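Local coordinates for protein 2,4-dihydroxyhept-2-ene-1,7-dioic acid aldolase (Kordia algicida OT-1, PDB 6BDE) that binds heme b and, as an H-NOX domain, probably senses gaseous ligands such as nitric oxide, at residues Ser156-Leu162 with Lys173-Asn179. The protein carries 1 engineered substitution. Numbering follows the deposited sequence.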
# COMPACT_ATOMS: atom_id res chain seq x y z
N SER A 156 -6.24 -8.00 -15.69
CA SER A 156 -5.99 -9.33 -15.16
C SER A 156 -6.44 -9.37 -13.71
O SER A 156 -6.90 -8.37 -13.15
CB SER A 156 -4.51 -9.71 -15.31
OG SER A 156 -4.28 -11.02 -14.82
N SER A 157 -6.30 -10.54 -13.10
CA SER A 157 -6.62 -10.73 -11.69
C SER A 157 -5.76 -11.86 -11.15
O SER A 157 -5.22 -12.67 -11.90
CB SER A 157 -8.11 -11.04 -11.49
OG SER A 157 -8.45 -12.30 -12.04
N ALA A 158 -5.63 -11.90 -9.83
CA ALA A 158 -4.75 -12.88 -9.21
C ALA A 158 -5.27 -13.28 -7.84
O ALA A 158 -5.89 -12.48 -7.13
CB ALA A 158 -3.32 -12.33 -9.07
N GLU A 159 -5.02 -14.54 -7.48
CA GLU A 159 -5.17 -15.00 -6.11
C GLU A 159 -3.88 -14.70 -5.36
O GLU A 159 -2.81 -15.17 -5.75
CB GLU A 159 -5.48 -16.49 -6.08
CG GLU A 159 -5.31 -17.13 -4.71
CD GLU A 159 -5.24 -18.64 -4.78
OE1 GLU A 159 -4.27 -19.17 -5.37
OE2 GLU A 159 -6.15 -19.30 -4.25
N ILE A 160 -3.97 -13.91 -4.29
CA ILE A 160 -2.81 -13.50 -3.51
C ILE A 160 -3.01 -13.98 -2.08
O ILE A 160 -3.93 -13.52 -1.39
CB ILE A 160 -2.60 -11.98 -3.57
CG1 ILE A 160 -2.52 -11.51 -5.02
CG2 ILE A 160 -1.33 -11.60 -2.82
CD1 ILE A 160 -2.22 -10.04 -5.18
N ILE A 161 -2.15 -14.89 -1.64
CA ILE A 161 -2.21 -15.47 -0.30
C ILE A 161 -1.10 -14.86 0.54
O ILE A 161 0.05 -14.80 0.10
CB ILE A 161 -2.10 -17.00 -0.35
CG1 ILE A 161 -3.21 -17.59 -1.22
CG2 ILE A 161 -2.13 -17.59 1.05
CD1 ILE A 161 -3.03 -19.06 -1.54
N LEU A 162 -1.45 -14.42 1.74
CA LEU A 162 -0.50 -13.81 2.66
C LEU A 162 -0.25 -14.75 3.83
O LEU A 162 -1.19 -15.21 4.48
CB LEU A 162 -1.01 -12.46 3.18
CG LEU A 162 -0.70 -11.22 2.34
CD1 LEU A 162 -1.39 -11.27 0.98
CD2 LEU A 162 -1.09 -9.95 3.10
N LYS A 173 4.96 -13.51 3.69
CA LYS A 173 5.19 -14.16 2.41
C LYS A 173 3.97 -13.96 1.51
O LYS A 173 2.86 -14.36 1.88
CB LYS A 173 5.48 -15.65 2.61
CG LYS A 173 5.79 -16.40 1.32
CD LYS A 173 5.69 -17.90 1.51
CE LYS A 173 6.89 -18.62 0.92
NZ LYS A 173 6.80 -20.09 1.08
N PHE A 174 4.18 -13.35 0.35
CA PHE A 174 3.13 -13.16 -0.64
C PHE A 174 3.22 -14.27 -1.67
O PHE A 174 4.26 -14.44 -2.32
CB PHE A 174 3.27 -11.80 -1.32
CG PHE A 174 2.74 -10.65 -0.51
CD1 PHE A 174 3.44 -10.17 0.59
CD2 PHE A 174 1.55 -10.03 -0.87
CE1 PHE A 174 2.95 -9.11 1.32
CE2 PHE A 174 1.07 -8.96 -0.13
CZ PHE A 174 1.76 -8.50 0.96
N ILE A 175 2.14 -15.03 -1.82
CA ILE A 175 2.04 -16.07 -2.84
C ILE A 175 1.03 -15.58 -3.87
O ILE A 175 -0.18 -15.61 -3.64
CB ILE A 175 1.63 -17.42 -2.24
CG1 ILE A 175 2.52 -17.76 -1.04
CG2 ILE A 175 1.73 -18.52 -3.29
CD1 ILE A 175 2.20 -19.09 -0.39
N ILE A 176 1.53 -15.13 -5.02
CA ILE A 176 0.72 -14.51 -6.06
C ILE A 176 0.59 -15.48 -7.22
O ILE A 176 1.60 -15.96 -7.76
CB ILE A 176 1.32 -13.18 -6.52
CG1 ILE A 176 1.53 -12.24 -5.33
CG2 ILE A 176 0.44 -12.53 -7.57
CD1 ILE A 176 2.75 -11.35 -5.45
N ASN A 177 -0.65 -15.77 -7.62
CA ASN A 177 -0.93 -16.67 -8.73
C ASN A 177 -1.98 -16.01 -9.62
O ASN A 177 -3.12 -15.81 -9.19
CB ASN A 177 -1.41 -18.03 -8.25
CG ASN A 177 -0.27 -19.00 -8.02
OD1 ASN A 177 0.22 -19.63 -8.95
ND2 ASN A 177 0.15 -19.14 -6.76
N LYS A 178 -1.59 -15.67 -10.85
CA LYS A 178 -2.54 -15.10 -11.79
C LYS A 178 -3.66 -16.09 -12.07
O LYS A 178 -3.42 -17.28 -12.29
CB LYS A 178 -1.84 -14.70 -13.09
CG LYS A 178 -2.29 -13.35 -13.64
CD LYS A 178 -1.50 -12.96 -14.88
CE LYS A 178 -1.80 -13.89 -16.04
NZ LYS A 178 -0.94 -13.60 -17.22
N ASN A 179 -4.89 -15.60 -12.05
CA ASN A 179 -6.06 -16.46 -12.02
C ASN A 179 -6.25 -17.20 -13.35
O ASN A 179 -5.76 -16.79 -14.40
CB ASN A 179 -7.31 -15.65 -11.70
CG ASN A 179 -7.51 -15.46 -10.21
OD1 ASN A 179 -7.39 -16.40 -9.43
ND2 ASN A 179 -7.82 -14.23 -9.81
O HOH W 1 -1.78 -18.15 -4.76
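L162 lies over one face of the F174 ring: its CG stands 4.0 Å from the centroid of that ring and 19° off the ring normal, a CH-pi contact offset toward the rim. Both side chains have CG anti to the carbonyl carbon (chi1 -87° in L162), consistent with their lying side by side and pointing the same way. I160 meets the same ring differently, its CG2 reaching F174 CD2 at 3.8 Å from the edge, near the ring plane. That methyl is anti to the backbone N and also packs against I176, which extends the apolar row to A158, where A158 CB and I176 CG2 are 4.1 Å apart.

The backbone forms a regular antiparallel ladder: E159–N177 and I161–I175 are hydrogen-bonded pairs, with I175 N 2.8 Å from I161 O, alternating with non-hydrogen-bonded pairs, whose side chains lie on the face of A158, I160, L162, F174 and I176. On the face of E159, I161, I175 and N177 a water lies 2.8 Å from E159 OE1 and within hydrogen-bonding distance of I175 O, and accepts from N177 ND2; its protons need not serve both oxygens at once. The N177 OD1 end is held by S128.

Beyond the strand ends, N179 grips S157 twice. Its backbone N donates to S157 O (3.0 Å, nearly straight at 175°), and N179 ND2 donates to S157 OG at 3.0 Å, with the hydroxyl oxygen almost in the amide plane.

F151 and M147 of helix 140-153 pack against the apolar face, and the F174 side chain touches heme-binding Y133 and lies about 6 Å from the heme. The arrangement is a β-hairpin of the antiparallel sheet beside the heme pocket in the H-NOX fold.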